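Local coordinates for protein coronin (Toxoplasma gondii, PDB 4OZU) that probably binds actin filaments as part of a longer protein, of which this chain is the WD40 beta-propeller domain, at residues L15-W20 / Q345-I350; F317-K322 / G333-Q338; M328-G333 / V358-L363; P10-L15 / T279-V284. All coordinates share one frame; numbering follows the deposited sequence.

Contact 1: residues L15-W20 / Q345-I350; sequences LYAEAW and QPISFI
Strand 16-19, from near the N-terminus, pairs with strand 345-350, from near the C-terminus, and so illustrates the closure of a WD40 beta-propeller, where both chain ends share one blade. The strands run antiparallel at 152°. Tyr-16 with Ile-350 and Glu-18 with Ser-348 are hydrogen-bonded pairs, each joined by two backbone bonds. A fifth backbone bond runs from Trp-20 N to Pro-346 O (2.9 Å), and that carbonyl also accepts from Gln-345 NE2. The bent Gln-345 side chain gives its NE2 a second acceptor, Trp-20 O, at 2.9 Å, while its OE1 is satisfied by Gln-23. Trp-20 lays one indole face on Pro-346, whose CB stands over the five-membered ring, and directs NE1 almost straight (169°) at Ser-348 OG, 2.8 Å away and only 6° from the indole plane. Ser-348 OG is also bonded to Glu-331 and Arg-329, so three side chains grip this buried hydroxyl. On the sheet face shared by Tyr-16, Glu-18, Ser-348 and Ile-350, Ile-350 CB lies over the Tyr-16 ring; on the opposite face, Ala-19 CB and Ile-347 CD1 are tightly packed at 3.4 Å. Strand 343-350 lies between strands 16-25 and 331-339, and strand 67-68 flanks strand 16-25 on its other side.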
loop_
_atom_site.group_PDB
_atom_site.type_symbol
_atom_site.label_atom_id
_atom_site.label_comp_id
_atom_site.label_asym_id
_atom_site.label_seq_id
_atom_site.Cartn_x
_atom_site.Cartn_y
_atom_site.Cartn_z
ATOM N N LEU A 15 -13.028 -4.342 -16.737
ATOM C CA LEU A 15 -11.943 -3.435 -16.410
ATOM C C LEU A 15 -10.714 -3.926 -17.136
ATOM O O LEU A 15 -10.272 -5.046 -16.901
ATOM C CB LEU A 15 -11.702 -3.389 -14.905
ATOM C CG LEU A 15 -10.766 -2.300 -14.398
ATOM C CD1 LEU A 15 -11.450 -0.951 -14.447
ATOM C CD2 LEU A 15 -10.297 -2.615 -12.980
ATOM N N TYR A 16 -10.173 -3.114 -18.038
ATOM C CA TYR A 16 -9.025 -3.555 -18.813
ATOM C C TYR A 16 -7.777 -2.769 -18.453
ATOM O O TYR A 16 -7.832 -1.591 -18.095
ATOM C CB TYR A 16 -9.318 -3.465 -20.320
ATOM C CG TYR A 16 -9.440 -2.079 -20.904
ATOM C CD1 TYR A 16 -10.676 -1.451 -21.001
ATOM C CD2 TYR A 16 -8.330 -1.419 -21.412
ATOM C CE1 TYR A 16 -10.798 -0.192 -21.567
ATOM C CE2 TYR A 16 -8.441 -0.158 -21.976
ATOM C CZ TYR A 16 -9.678 0.449 -22.053
ATOM O OH TYR A 16 -9.802 1.701 -22.613
ATOM N N ALA A 17 -6.652 -3.465 -18.513
ATOM C CA ALA A 17 -5.359 -2.877 -18.222
ATOM C C ALA A 17 -4.753 -2.322 -19.506
ATOM O O ALA A 17 -4.701 -3.021 -20.516
ATOM C CB ALA A 17 -4.437 -3.909 -17.598
ATOM N N GLU A 18 -4.310 -1.071 -19.463
ATOM C CA GLU A 18 -3.645 -0.454 -20.615
ATOM C C GLU A 18 -2.300 0.130 -20.192
ATOM O O GLU A 18 -2.238 1.085 -19.417
ATOM C CB GLU A 18 -4.526 0.629 -21.232
ATOM C CG GLU A 18 -3.894 1.301 -22.440
ATOM C CD GLU A 18 -4.868 2.175 -23.204
ATOM O OE1 GLU A 18 -5.477 3.073 -22.589
ATOM O OE2 GLU A 18 -5.024 1.957 -24.423
ATOM N N ALA A 19 -1.222 -0.480 -20.669
ATOM C CA ALA A 19 0.112 0.051 -20.441
ATOM C C ALA A 19 0.285 1.329 -21.257
ATOM O O ALA A 19 -0.010 1.348 -22.444
ATOM C CB ALA A 19 1.170 -0.976 -20.819
ATOM N N TRP A 20 0.753 2.393 -20.615
ATOM C CA TRP A 20 1.017 3.646 -21.313
ATOM C C TRP A 20 2.110 3.479 -22.362
ATOM O O TRP A 20 3.035 2.694 -22.188
ATOM C CB TRP A 20 1.449 4.734 -20.337
ATOM C CG TRP A 20 0.388 5.212 -19.407
ATOM C CD1 TRP A 20 -0.711 4.525 -18.981
ATOM C CD2 TRP A 20 0.331 6.497 -18.777
ATOM N NE1 TRP A 20 -1.449 5.306 -18.116
ATOM C CE2 TRP A 20 -0.831 6.520 -17.978
ATOM C CE3 TRP A 20 1.151 7.629 -18.810
ATOM C CZ2 TRP A 20 -1.192 7.632 -17.222
ATOM C CZ3 TRP A 20 0.791 8.729 -18.058
ATOM C CH2 TRP A 20 -0.368 8.723 -17.274
ATOM N N GLN A 345 6.821 1.808 -15.649
ATOM C CA GLN A 345 5.804 1.647 -16.683
ATOM C C GLN A 345 4.408 1.826 -16.093
ATOM O O GLN A 345 3.952 0.991 -15.317
ATOM C CB GLN A 345 5.934 0.262 -17.327
ATOM C CG GLN A 345 4.836 -0.099 -18.310
ATOM C CD GLN A 345 4.824 0.810 -19.516
ATOM O OE1 GLN A 345 5.737 0.772 -20.339
ATOM N NE2 GLN A 345 3.799 1.649 -19.620
ATOM N N PRO A 346 3.720 2.917 -16.452
ATOM C CA PRO A 346 2.366 3.040 -15.908
ATOM C C PRO A 346 1.376 2.096 -16.589
ATOM O O PRO A 346 1.440 1.875 -17.802
ATOM C CB PRO A 346 2.001 4.505 -16.176
ATOM C CG PRO A 346 3.270 5.175 -16.592
ATOM C CD PRO A 346 4.137 4.126 -17.180
ATOM N N ILE A 347 0.461 1.552 -15.791
ATOM C CA ILE A 347 -0.619 0.716 -16.293
ATOM C C ILE A 347 -1.935 1.269 -15.776
ATOM O O ILE A 347 -2.165 1.286 -14.569
ATOM C CB ILE A 347 -0.497 -0.757 -15.833
ATOM C CG1 ILE A 347 0.925 -1.302 -16.021
ATOM C CG2 ILE A 347 -1.514 -1.617 -16.568
ATOM C CD1 ILE A 347 1.365 -1.429 -17.444
ATOM N N SER A 348 -2.794 1.720 -16.681
ATOM C CA SER A 348 -4.116 2.204 -16.303
ATOM C C SER A 348 -5.099 1.042 -16.235
ATOM O O SER A 348 -5.021 0.108 -17.032
ATOM C CB SER A 348 -4.626 3.255 -17.304
ATOM O OG SER A 348 -3.930 4.483 -17.176
ATOM N N PHE A 349 -6.022 1.109 -15.284
ATOM C CA PHE A 349 -7.145 0.185 -15.230
ATOM C C PHE A 349 -8.412 0.985 -15.490
ATOM O O PHE A 349 -8.791 1.863 -14.705
ATOM C CB PHE A 349 -7.171 -0.548 -13.893
ATOM C CG PHE A 349 -5.898 -1.291 -13.623
ATOM C CD1 PHE A 349 -5.707 -2.566 -14.127
ATOM C CD2 PHE A 349 -4.867 -0.690 -12.924
ATOM C CE1 PHE A 349 -4.519 -3.244 -13.906
ATOM C CE2 PHE A 349 -3.679 -1.363 -12.698
ATOM C CZ PHE A 349 -3.506 -2.638 -13.194
ATOM N N ILE A 350 -9.029 0.671 -16.621
ATOM C CA ILE A 350 -10.065 1.494 -17.231
ATOM C C ILE A 350 -11.344 0.706 -17.424
ATOM O O ILE A 350 -11.319 -0.426 -17.899
ATOM C CB ILE A 350 -9.583 2.040 -18.594
ATOM C CG1 ILE A 350 -8.420 3.007 -18.381
ATOM C CG2 ILE A 350 -10.699 2.757 -19.326
ATOM C CD1 ILE A 350 -7.576 3.222 -19.594
#

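Contact 2: residues F317-K322 / G333-Q338; sequences FCFIPK and GRMLKQ
Packing is tightest where Phe-319 and Met-335 face each other as a non-hydrogen-bonded pair, their CA atoms 4.4 Å apart. The backbone places Met-335 CB over one face of the Phe-319 ring, nearer the rim than the centre, and CG continues anti to N (chi1 178°). A bend at chi3 then brings Met-335 CE back to within 3.3 Å of Phe-319 CZ, with the sulfur placed obliquely in a Met-aromatic contact. Phe-317 lies on the same face of the sheet, its CB 4.2 Å from Met-335 CG, but its CG occupies the crowded position between N and the carbonyl carbon and the ring leads away toward Tyr-272 and Ile-274. Residues 317-319 and 331-339 form a beta hairpin at one side of a propeller blade; 317-319 is the strand at the edge of its sheet. The backbone bonds are uneven: Leu-336 N reaches Cys-318 O at 2.8 Å, nearly along the C=O axis, whereas Cys-318 N stands 3.2 Å from Leu-336 O. Across the sheet the fit is looser, with Cys-318 SG 4.0 Å from Leu-336 CD1. Ile-320, partly exposed, sends CD1 over the centre of the Arg-334 guanidinium, an apolar methyl resting on the face of a group whose NE is in a salt bridge with Glu-331. Beyond the bond from Ile-320 N to Arg-334 O, a water mediates the next link, donating to Ile-320 O and accepting from Arg-334 N at 2.8 Å.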
loop_
_atom_site.group_PDB
_atom_site.type_symbol
_atom_site.label_atom_id
_atom_site.label_comp_id
_atom_site.label_asym_id
_atom_site.label_seq_id
_atom_site.Cartn_x
_atom_site.Cartn_y
_atom_site.Cartn_z
ATOM N N PHE A 317 6.580 -2.235 -7.480
ATOM C CA PHE A 317 5.395 -1.532 -7.939
ATOM C C PHE A 317 4.732 -0.733 -6.830
ATOM O O PHE A 317 5.088 -0.837 -5.655
ATOM C CB PHE A 317 4.389 -2.525 -8.516
ATOM C CG PHE A 317 3.635 -3.276 -7.469
ATOM C CD1 PHE A 317 4.169 -4.414 -6.888
ATOM C CD2 PHE A 317 2.394 -2.831 -7.053
ATOM C CE1 PHE A 317 3.472 -5.092 -5.914
ATOM C CE2 PHE A 317 1.700 -3.505 -6.074
ATOM C CZ PHE A 317 2.234 -4.633 -5.510
ATOM N N CYS A 318 3.765 0.079 -7.233
ATOM C CA CYS A 318 2.824 0.688 -6.311
ATOM C C CYS A 318 1.628 1.114 -7.136
ATOM O O CYS A 318 1.668 1.058 -8.365
ATOM C CB CYS A 318 3.427 1.884 -5.571
ATOM S SG CYS A 318 3.686 3.353 -6.615
ATOM N N PHE A 319 0.569 1.516 -6.453
ATOM C CA PHE A 319 -0.595 2.097 -7.104
ATOM C C PHE A 319 -0.710 3.545 -6.664
ATOM O O PHE A 319 -0.267 3.894 -5.570
ATOM C CB PHE A 319 -1.867 1.326 -6.744
ATOM C CG PHE A 319 -2.036 0.041 -7.504
ATOM C CD1 PHE A 319 -1.195 -1.032 -7.274
ATOM C CD2 PHE A 319 -3.048 -0.094 -8.436
ATOM C CE1 PHE A 319 -1.357 -2.213 -7.966
ATOM C CE2 PHE A 319 -3.214 -1.270 -9.129
ATOM C CZ PHE A 319 -2.367 -2.331 -8.893
ATOM N N ILE A 320 -1.305 4.385 -7.502
ATOM C CA ILE A 320 -1.459 5.795 -7.170
ATOM C C ILE A 320 -2.728 5.991 -6.360
ATOM O O ILE A 320 -3.606 5.124 -6.354
ATOM C CB ILE A 320 -1.506 6.694 -8.436
ATOM C CG1 ILE A 320 -2.781 6.438 -9.249
ATOM C CG2 ILE A 320 -0.252 6.477 -9.275
ATOM C CD1 ILE A 320 -2.937 7.369 -10.458
ATOM N N PRO A 321 -2.839 7.132 -5.671
ATOM C CA PRO A 321 -4.070 7.366 -4.913
ATOM C C PRO A 321 -5.253 7.630 -5.828
ATOM O O PRO A 321 -5.065 8.067 -6.962
ATOM C CB PRO A 321 -3.749 8.611 -4.077
ATOM C CG PRO A 321 -2.267 8.748 -4.122
ATOM C CD PRO A 321 -1.841 8.185 -5.432
ATOM N N LYS A 322 -6.453 7.383 -5.326
ATOM C CA LYS A 322 -7.674 7.620 -6.095
ATOM C C LYS A 322 -7.764 9.062 -6.574
ATOM O O LYS A 322 -8.202 9.317 -7.687
ATOM C CB LYS A 322 -8.904 7.276 -5.254
ATOM C CG LYS A 322 -10.233 7.526 -5.944
ATOM C CD LYS A 322 -10.440 6.633 -7.163
ATOM C CE LYS A 322 -10.544 5.174 -6.765
ATOM N NZ LYS A 322 -11.084 4.323 -7.856
ATOM N N GLY A 333 -7.905 3.087 -11.455
ATOM C CA GLY A 333 -6.662 2.825 -10.754
ATOM C C GLY A 333 -5.486 2.870 -11.704
ATOM O O GLY A 333 -5.660 2.780 -12.928
ATOM N N ARG A 334 -4.290 3.030 -11.149
ATOM C CA ARG A 334 -3.079 3.016 -11.964
ATOM C C ARG A 334 -1.917 2.412 -11.198
ATOM O O ARG A 334 -1.602 2.830 -10.080
ATOM C CB ARG A 334 -2.717 4.428 -12.436
ATOM C CG ARG A 334 -1.646 4.442 -13.520
ATOM C CD ARG A 334 -1.119 5.852 -13.794
ATOM N NE ARG A 334 -2.192 6.833 -13.954
ATOM C CZ ARG A 334 -2.026 8.148 -13.835
ATOM N NH1 ARG A 334 -0.825 8.655 -13.574
ATOM N NH2 ARG A 334 -3.058 8.964 -13.983
ATOM N N MET A 335 -1.303 1.407 -11.807
ATOM C CA MET A 335 -0.094 0.805 -11.270
ATOM C C MET A 335 1.128 1.446 -11.908
ATOM O O MET A 335 1.135 1.723 -13.101
ATOM C CB MET A 335 -0.088 -0.700 -11.528
ATOM C CG MET A 335 1.154 -1.422 -11.038
ATOM S SD MET A 335 1.239 -3.109 -11.673
ATOM C CE MET A 335 -0.201 -3.836 -10.907
ATOM N N LEU A 336 2.150 1.686 -11.096
ATOM C CA LEU A 336 3.468 2.042 -11.597
ATOM C C LEU A 336 4.321 0.803 -11.429
ATOM O O LEU A 336 4.563 0.356 -10.311
ATOM C CB LEU A 336 4.052 3.235 -10.841
ATOM C CG LEU A 336 3.187 4.496 -10.909
ATOM C CD1 LEU A 336 3.709 5.584 -9.980
ATOM C CD2 LEU A 336 3.128 5.001 -12.344
ATOM N N LYS A 337 4.734 0.241 -12.555
ATOM C CA LYS A 337 5.446 -1.030 -12.602
ATOM C C LYS A 337 6.921 -0.817 -12.934
ATOM O O LYS A 337 7.228 -0.362 -14.018
ATOM C CB LYS A 337 4.796 -1.934 -13.659
ATOM C CG LYS A 337 5.485 -3.268 -13.887
ATOM C CD LYS A 337 5.017 -3.891 -15.194
ATOM C CE LYS A 337 5.845 -5.113 -15.560
ATOM N NZ LYS A 337 5.810 -5.365 -17.026
ATOM N N GLN A 338 7.835 -1.142 -12.021
ATOM C CA GLN A 338 9.260 -1.088 -12.359
ATOM C C GLN A 338 9.623 -2.261 -13.255
ATOM O O GLN A 338 9.361 -3.421 -12.918
ATOM C CB GLN A 338 10.144 -1.107 -11.109
ATOM C CG GLN A 338 11.644 -1.116 -11.402
ATOM C CD GLN A 338 12.477 -1.009 -10.134
ATOM O OE1 GLN A 338 12.013 -0.487 -9.115
ATOM N NE2 GLN A 338 13.708 -1.514 -10.185
HETATM O O HOH W 1 -4.726 3.379 -8.373
#

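Contact 3: residues M328-G333 / V358-L363; sequences MRAEIG and VFQADL
Apolar contacts carry most of this small interface, which buries 259 Å² between residues 328-333 and residues 358-363, a loop segment ending in the 3-10 turn 361-363. Met-328 is folded at both chi2 (-54°) and chi3 (-61°), so that its thioether curls toward residues 358 and 359. Met-328 SD rests 4.0 Å from Phe-359 CB, the two side chains crossing at about a right angle, and its CE lies 3.8 Å from Val-358 CA. Met-328 therefore touches the backbone at Val-358 and the root of Phe-359 rather than its ring; the ring has Ala-361 CA over one face. Further along, Ala-330 offers its methyl group to Leu-363, whose CD1 approaches Ala-330 CB at 4.0 Å, and Gln-360 CG brushes the same methyl more distantly.

No direct hydrogen bond joins the two segments. Their polar link is a single water that donates to Met-328 O at 2.8 Å and to Val-358 O at 2.7 Å. Val-358 O also receives Gln-360 NE2, which approaches from well above the carbonyl plane in a bent bond of 138°; OE1 of the same amide is held by Arg-353. Charges pair within the first segment, Arg-329 NH2 with Glu-331 OE2, and Glu-331 also binds Arg-334.

Ile-332 and Gly-333 both face Phe-349, a classic beta bulge at the start of strand 331-339. In this WD40 beta-propeller the contact thus joins that end of the blade, where 331-339 pairs with strand 343-350, to the segment leading on to strand 367-368.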
loop_
_atom_site.group_PDB
_atom_site.type_symbol
_atom_site.label_atom_id
_atom_site.label_comp_id
_atom_site.label_asym_id
_atom_site.label_seq_id
_atom_site.Cartn_x
_atom_site.Cartn_y
_atom_site.Cartn_z
ATOM N N MET A 328 -11.530 11.605 -16.758
ATOM C CA MET A 328 -12.062 11.724 -18.111
ATOM C C MET A 328 -11.722 10.509 -18.976
ATOM O O MET A 328 -12.293 10.332 -20.050
ATOM C CB MET A 328 -11.548 13.005 -18.770
ATOM C CG MET A 328 -12.160 14.266 -18.181
ATOM S SD MET A 328 -13.968 14.238 -18.179
ATOM C CE MET A 328 -14.316 14.108 -19.930
ATOM N N ARG A 329 -10.812 9.668 -18.498
ATOM C CA ARG A 329 -10.446 8.447 -19.212
ATOM C C ARG A 329 -11.111 7.213 -18.614
ATOM O O ARG A 329 -10.848 6.090 -19.045
ATOM C CB ARG A 329 -8.926 8.272 -19.209
ATOM C CG ARG A 329 -8.202 9.308 -20.056
ATOM C CD ARG A 329 -6.801 8.849 -20.409
ATOM N NE ARG A 329 -5.982 8.651 -19.217
ATOM C CZ ARG A 329 -5.288 7.551 -18.934
ATOM N NH1 ARG A 329 -5.283 6.502 -19.753
ATOM N NH2 ARG A 329 -4.584 7.503 -17.812
ATOM N N ALA A 330 -11.970 7.429 -17.620
ATOM C CA ALA A 330 -12.609 6.342 -16.883
ATOM C C ALA A 330 -11.543 5.460 -16.248
ATOM O O ALA A 330 -11.730 4.251 -16.079
ATOM C CB ALA A 330 -13.523 5.520 -17.786
ATOM N N GLU A 331 -10.419 6.075 -15.897
ATOM C CA GLU A 331 -9.373 5.390 -15.148
ATOM C C GLU A 331 -9.783 5.295 -13.686
ATOM O O GLU A 331 -10.059 6.320 -13.069
ATOM C CB GLU A 331 -8.044 6.141 -15.271
ATOM C CG GLU A 331 -6.880 5.471 -14.555
ATOM C CD GLU A 331 -5.616 6.307 -14.595
ATOM O OE1 GLU A 331 -5.661 7.480 -14.149
ATOM O OE2 GLU A 331 -4.579 5.792 -15.071
ATOM N N ILE A 332 -9.817 4.087 -13.120
ATOM C CA ILE A 332 -10.168 3.948 -11.705
ATOM C C ILE A 332 -8.952 3.617 -10.836
ATOM O O ILE A 332 -8.966 3.841 -9.627
ATOM C CB ILE A 332 -11.265 2.884 -11.485
ATOM C CG1 ILE A 332 -10.765 1.480 -11.802
ATOM C CG2 ILE A 332 -12.503 3.221 -12.322
ATOM C CD1 ILE A 332 -11.699 0.401 -11.314
ATOM N N GLY A 333 -7.905 3.087 -11.455
ATOM C CA GLY A 333 -6.662 2.825 -10.754
ATOM C C GLY A 333 -5.486 2.870 -11.704
ATOM O O GLY A 333 -5.660 2.780 -12.928
ATOM N N VAL A 358 -16.452 11.504 -22.125
ATOM C CA VAL A 358 -17.343 12.217 -21.211
ATOM C C VAL A 358 -17.270 11.573 -19.827
ATOM O O VAL A 358 -17.046 10.368 -19.693
ATOM C CB VAL A 358 -18.818 12.250 -21.714
ATOM C CG1 VAL A 358 -18.891 12.044 -23.226
ATOM C CG2 VAL A 358 -19.696 11.228 -20.990
ATOM N N PHE A 359 -17.467 12.396 -18.805
ATOM C CA PHE A 359 -17.303 11.974 -17.424
ATOM C C PHE A 359 -18.314 10.902 -17.040
ATOM O O PHE A 359 -19.525 11.121 -17.099
ATOM C CB PHE A 359 -17.434 13.178 -16.492
ATOM C CG PHE A 359 -17.273 12.843 -15.042
ATOM C CD1 PHE A 359 -16.196 12.088 -14.609
ATOM C CD2 PHE A 359 -18.181 13.304 -14.103
ATOM C CE1 PHE A 359 -16.040 11.782 -13.279
ATOM C CE2 PHE A 359 -18.027 13.001 -12.762
ATOM C CZ PHE A 359 -16.955 12.242 -12.349
ATOM N N GLN A 360 -17.801 9.733 -16.673
ATOM C CA GLN A 360 -18.629 8.635 -16.194
ATOM C C GLN A 360 -18.810 8.780 -14.688
ATOM O O GLN A 360 -18.055 8.205 -13.901
ATOM C CB GLN A 360 -17.992 7.287 -16.534
ATOM C CG GLN A 360 -17.681 7.111 -18.010
ATOM C CD GLN A 360 -18.932 7.094 -18.871
ATOM O OE1 GLN A 360 -19.922 6.449 -18.530
ATOM N NE2 GLN A 360 -18.893 7.806 -19.988
ATOM N N ALA A 361 -19.812 9.561 -14.298
ATOM C CA ALA A 361 -20.009 9.919 -12.900
ATOM C C ALA A 361 -20.194 8.698 -12.010
ATOM O O ALA A 361 -19.768 8.695 -10.860
ATOM C CB ALA A 361 -21.211 10.843 -12.762
ATOM N N ASP A 362 -20.825 7.659 -12.545
ATOM C CA ASP A 362 -21.194 6.510 -11.731
ATOM C C ASP A 362 -19.980 5.710 -11.268
ATOM O O ASP A 362 -20.106 4.836 -10.412
ATOM C CB ASP A 362 -22.144 5.593 -12.504
ATOM C CG ASP A 362 -21.488 4.959 -13.714
ATOM O OD1 ASP A 362 -20.857 5.691 -14.506
ATOM O OD2 ASP A 362 -21.597 3.726 -13.869
ATOM N N LEU A 363 -18.808 5.998 -11.829
ATOM C CA LEU A 363 -17.606 5.236 -11.487
ATOM C C LEU A 363 -16.823 5.838 -10.323
ATOM O O LEU A 363 -15.856 5.238 -9.852
ATOM C CB LEU A 363 -16.692 5.121 -12.705
ATOM C CG LEU A 363 -17.220 4.291 -13.876
ATOM C CD1 LEU A 363 -16.233 4.366 -15.015
ATOM C CD2 LEU A 363 -17.473 2.836 -13.478
HETATM O O HOH W 2 -14.750 8.936 -19.883
#

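Contact 4: residues P10-L15 / T279-V284; sequences PLIKNL and TGMLYV
Residues 10-15 have no regular secondary structure and run past the start of strand 281-286 without a backbone hydrogen bond to it, the nearest CA atoms, of Pro-10 and Thr-279, being 6.4 Å apart. In this WD40 beta-propeller the N-terminal lead-in to strand 16-25 thus packs on the adjoining blade, formed by strands 271-275, 281-286, 291-298 and 301-309. Just before strand 281-286, Thr-279 forms an ST turn: its OG1, between the backbone N and the carbonyl carbon, accepts from Met-281 N at 3.3 Å and is also bonded to Asp-276. Gly-280 follows with a positive phi of 90°. Where the two segments come close, Gln-296 bridges them, bonding to the carbonyls of Pro-10 and Thr-279 and to Ile-12 N. The direct contact is apolar and buried. Ile-12 points toward the strand and brings CD1 against both Thr-279 CB, at 3.9 Å, and Met-281 SD, at 4.1 Å. Met-281, bent at chi2 and chi3, curls its thioether toward the lead-in, where Ile-332 also packs on it. Met-281 CE meets Leu-15 CD2 tip to tip at 3.5 Å. The Leu-15 side chain crosses that of Tyr-283 at about a right angle, its CD2 3.9 Å from Tyr-283 OH.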
loop_
_atom_site.group_PDB
_atom_site.type_symbol
_atom_site.label_atom_id
_atom_site.label_comp_id
_atom_site.label_asym_id
_atom_site.label_seq_id
_atom_site.Cartn_x
_atom_site.Cartn_y
_atom_site.Cartn_z
ATOM N N PRO A 10 -19.978 1.401 -7.679
ATOM C CA PRO A 10 -20.398 0.751 -8.925
ATOM C C PRO A 10 -20.067 -0.732 -8.982
ATOM O O PRO A 10 -19.059 -1.167 -8.422
ATOM C CB PRO A 10 -19.604 1.505 -9.994
ATOM C CG PRO A 10 -18.367 1.928 -9.297
ATOM C CD PRO A 10 -18.761 2.212 -7.868
ATOM N N LEU A 11 -20.921 -1.494 -9.655
ATOM C CA LEU A 11 -20.596 -2.859 -10.018
ATOM C C LEU A 11 -19.686 -2.788 -11.226
ATOM O O LEU A 11 -20.018 -2.127 -12.213
ATOM C CB LEU A 11 -21.855 -3.668 -10.339
ATOM C CG LEU A 11 -21.599 -5.076 -10.883
ATOM C CD1 LEU A 11 -21.027 -5.972 -9.797
ATOM C CD2 LEU A 11 -22.871 -5.664 -11.464
ATOM N N ILE A 12 -18.540 -3.455 -11.150
ATOM C CA ILE A 12 -17.569 -3.415 -12.234
ATOM C C ILE A 12 -17.306 -4.817 -12.759
ATOM O O ILE A 12 -16.562 -5.585 -12.156
ATOM C CB ILE A 12 -16.251 -2.767 -11.785
ATOM C CG1 ILE A 12 -16.519 -1.339 -11.300
ATOM C CG2 ILE A 12 -15.244 -2.760 -12.937
ATOM C CD1 ILE A 12 -15.336 -0.661 -10.644
ATOM N N LYS A 13 -17.929 -5.136 -13.892
ATOM C CA LYS A 13 -17.760 -6.433 -14.529
ATOM C C LYS A 13 -16.642 -6.408 -15.560
ATOM O O LYS A 13 -16.108 -7.449 -15.933
ATOM C CB LYS A 13 -19.063 -6.869 -15.200
ATOM C CG LYS A 13 -20.121 -7.383 -14.239
ATOM C CD LYS A 13 -21.337 -7.881 -15.001
ATOM C CE LYS A 13 -22.275 -8.678 -14.115
ATOM N NZ LYS A 13 -23.413 -9.239 -14.894
ATOM N N ASN A 14 -16.300 -5.207 -16.015
ATOM C CA ASN A 14 -15.314 -5.021 -17.069
ATOM C C ASN A 14 -14.299 -3.975 -16.660
ATOM O O ASN A 14 -14.659 -2.865 -16.281
ATOM C CB ASN A 14 -15.990 -4.598 -18.373
ATOM C CG ASN A 14 -17.117 -5.523 -18.771
ATOM O OD1 ASN A 14 -18.292 -5.165 -18.680
ATOM N ND2 ASN A 14 -16.766 -6.721 -19.219
ATOM N N LEU A 15 -13.028 -4.342 -16.737
ATOM C CA LEU A 15 -11.943 -3.435 -16.410
ATOM C C LEU A 15 -10.714 -3.926 -17.136
ATOM O O LEU A 15 -10.272 -5.046 -16.901
ATOM C CB LEU A 15 -11.702 -3.389 -14.905
ATOM C CG LEU A 15 -10.766 -2.300 -14.398
ATOM C CD1 LEU A 15 -11.450 -0.951 -14.447
ATOM C CD2 LEU A 15 -10.297 -2.615 -12.980
ATOM N N THR A 279 -14.079 1.518 -4.875
ATOM C CA THR A 279 -14.811 0.727 -5.868
ATOM C C THR A 279 -14.892 -0.755 -5.519
ATOM O O THR A 279 -15.741 -1.474 -6.054
ATOM C CB THR A 279 -14.178 0.825 -7.272
ATOM O OG1 THR A 279 -12.883 0.216 -7.255
ATOM C CG2 THR A 279 -14.069 2.276 -7.736
ATOM N N GLY A 280 -14.009 -1.214 -4.641
ATOM C CA GLY A 280 -13.935 -2.625 -4.313
ATOM C C GLY A 280 -12.988 -3.433 -5.187
ATOM O O GLY A 280 -12.889 -4.650 -5.033
ATOM N N MET A 281 -12.277 -2.778 -6.098
ATOM C CA MET A 281 -11.283 -3.479 -6.901
ATOM C C MET A 281 -10.162 -3.969 -6.002
ATOM O O MET A 281 -9.685 -3.249 -5.110
ATOM C CB MET A 281 -10.704 -2.595 -8.008
ATOM C CG MET A 281 -11.660 -2.230 -9.129
ATOM S SD MET A 281 -12.597 -3.599 -9.839
ATOM C CE MET A 281 -11.298 -4.734 -10.316
ATOM N N LEU A 282 -9.748 -5.207 -6.243
ATOM C CA LEU A 282 -8.725 -5.856 -5.435
ATOM C C LEU A 282 -7.686 -6.462 -6.361
ATOM O O LEU A 282 -7.977 -7.413 -7.091
ATOM C CB LEU A 282 -9.359 -6.922 -4.536
ATOM C CG LEU A 282 -8.499 -7.618 -3.480
ATOM C CD1 LEU A 282 -7.817 -6.624 -2.551
ATOM C CD2 LEU A 282 -9.347 -8.581 -2.679
ATOM N N TYR A 283 -6.486 -5.888 -6.352
ATOM C CA TYR A 283 -5.409 -6.342 -7.227
ATOM C C TYR A 283 -4.455 -7.238 -6.439
ATOM O O TYR A 283 -4.164 -6.954 -5.282
ATOM C CB TYR A 283 -4.650 -5.150 -7.815
ATOM C CG TYR A 283 -5.525 -4.108 -8.486
ATOM C CD1 TYR A 283 -6.140 -3.120 -7.738
ATOM C CD2 TYR A 283 -5.728 -4.111 -9.858
ATOM C CE1 TYR A 283 -6.935 -2.164 -8.328
ATOM C CE2 TYR A 283 -6.529 -3.153 -10.467
ATOM C CZ TYR A 283 -7.129 -2.185 -9.695
ATOM O OH TYR A 283 -7.928 -1.229 -10.274
ATOM N N VAL A 284 -3.992 -8.326 -7.053
ATOM C CA VAL A 284 -2.982 -9.180 -6.430
ATOM C C VAL A 284 -1.779 -9.242 -7.351
ATOM O O VAL A 284 -1.870 -9.708 -8.486
ATOM C CB VAL A 284 -3.527 -10.597 -6.108
ATOM C CG1 VAL A 284 -4.586 -10.504 -5.017
ATOM C CG2 VAL A 284 -4.105 -11.277 -7.341
#

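Strand 331-339 and its neighbour 343-350 tie contacts 1, 2 and 3 into one sheet. Contacts 1 and 2, with centres about 10 Å apart, meet through backbone pairing, as in Ile-347 N to Met-335 O at 2.8 Å. Contact 3 joins contact 1 at the buried hydroxyl, Ser-348 OG lying 2.6 Å from Glu-331 OE2. Leu-15 is common to contacts 1 and 4, whose centres are about 13 Å apart. Ile-332 of contact 3 touches both, its CD1 3.4 Å from Leu-15 CD1 and from Met-281 CG. Contact 4 reaches contact 2 where Phe-319 CZ packs 3.6 Å from Tyr-283 CG, between adjoining blades.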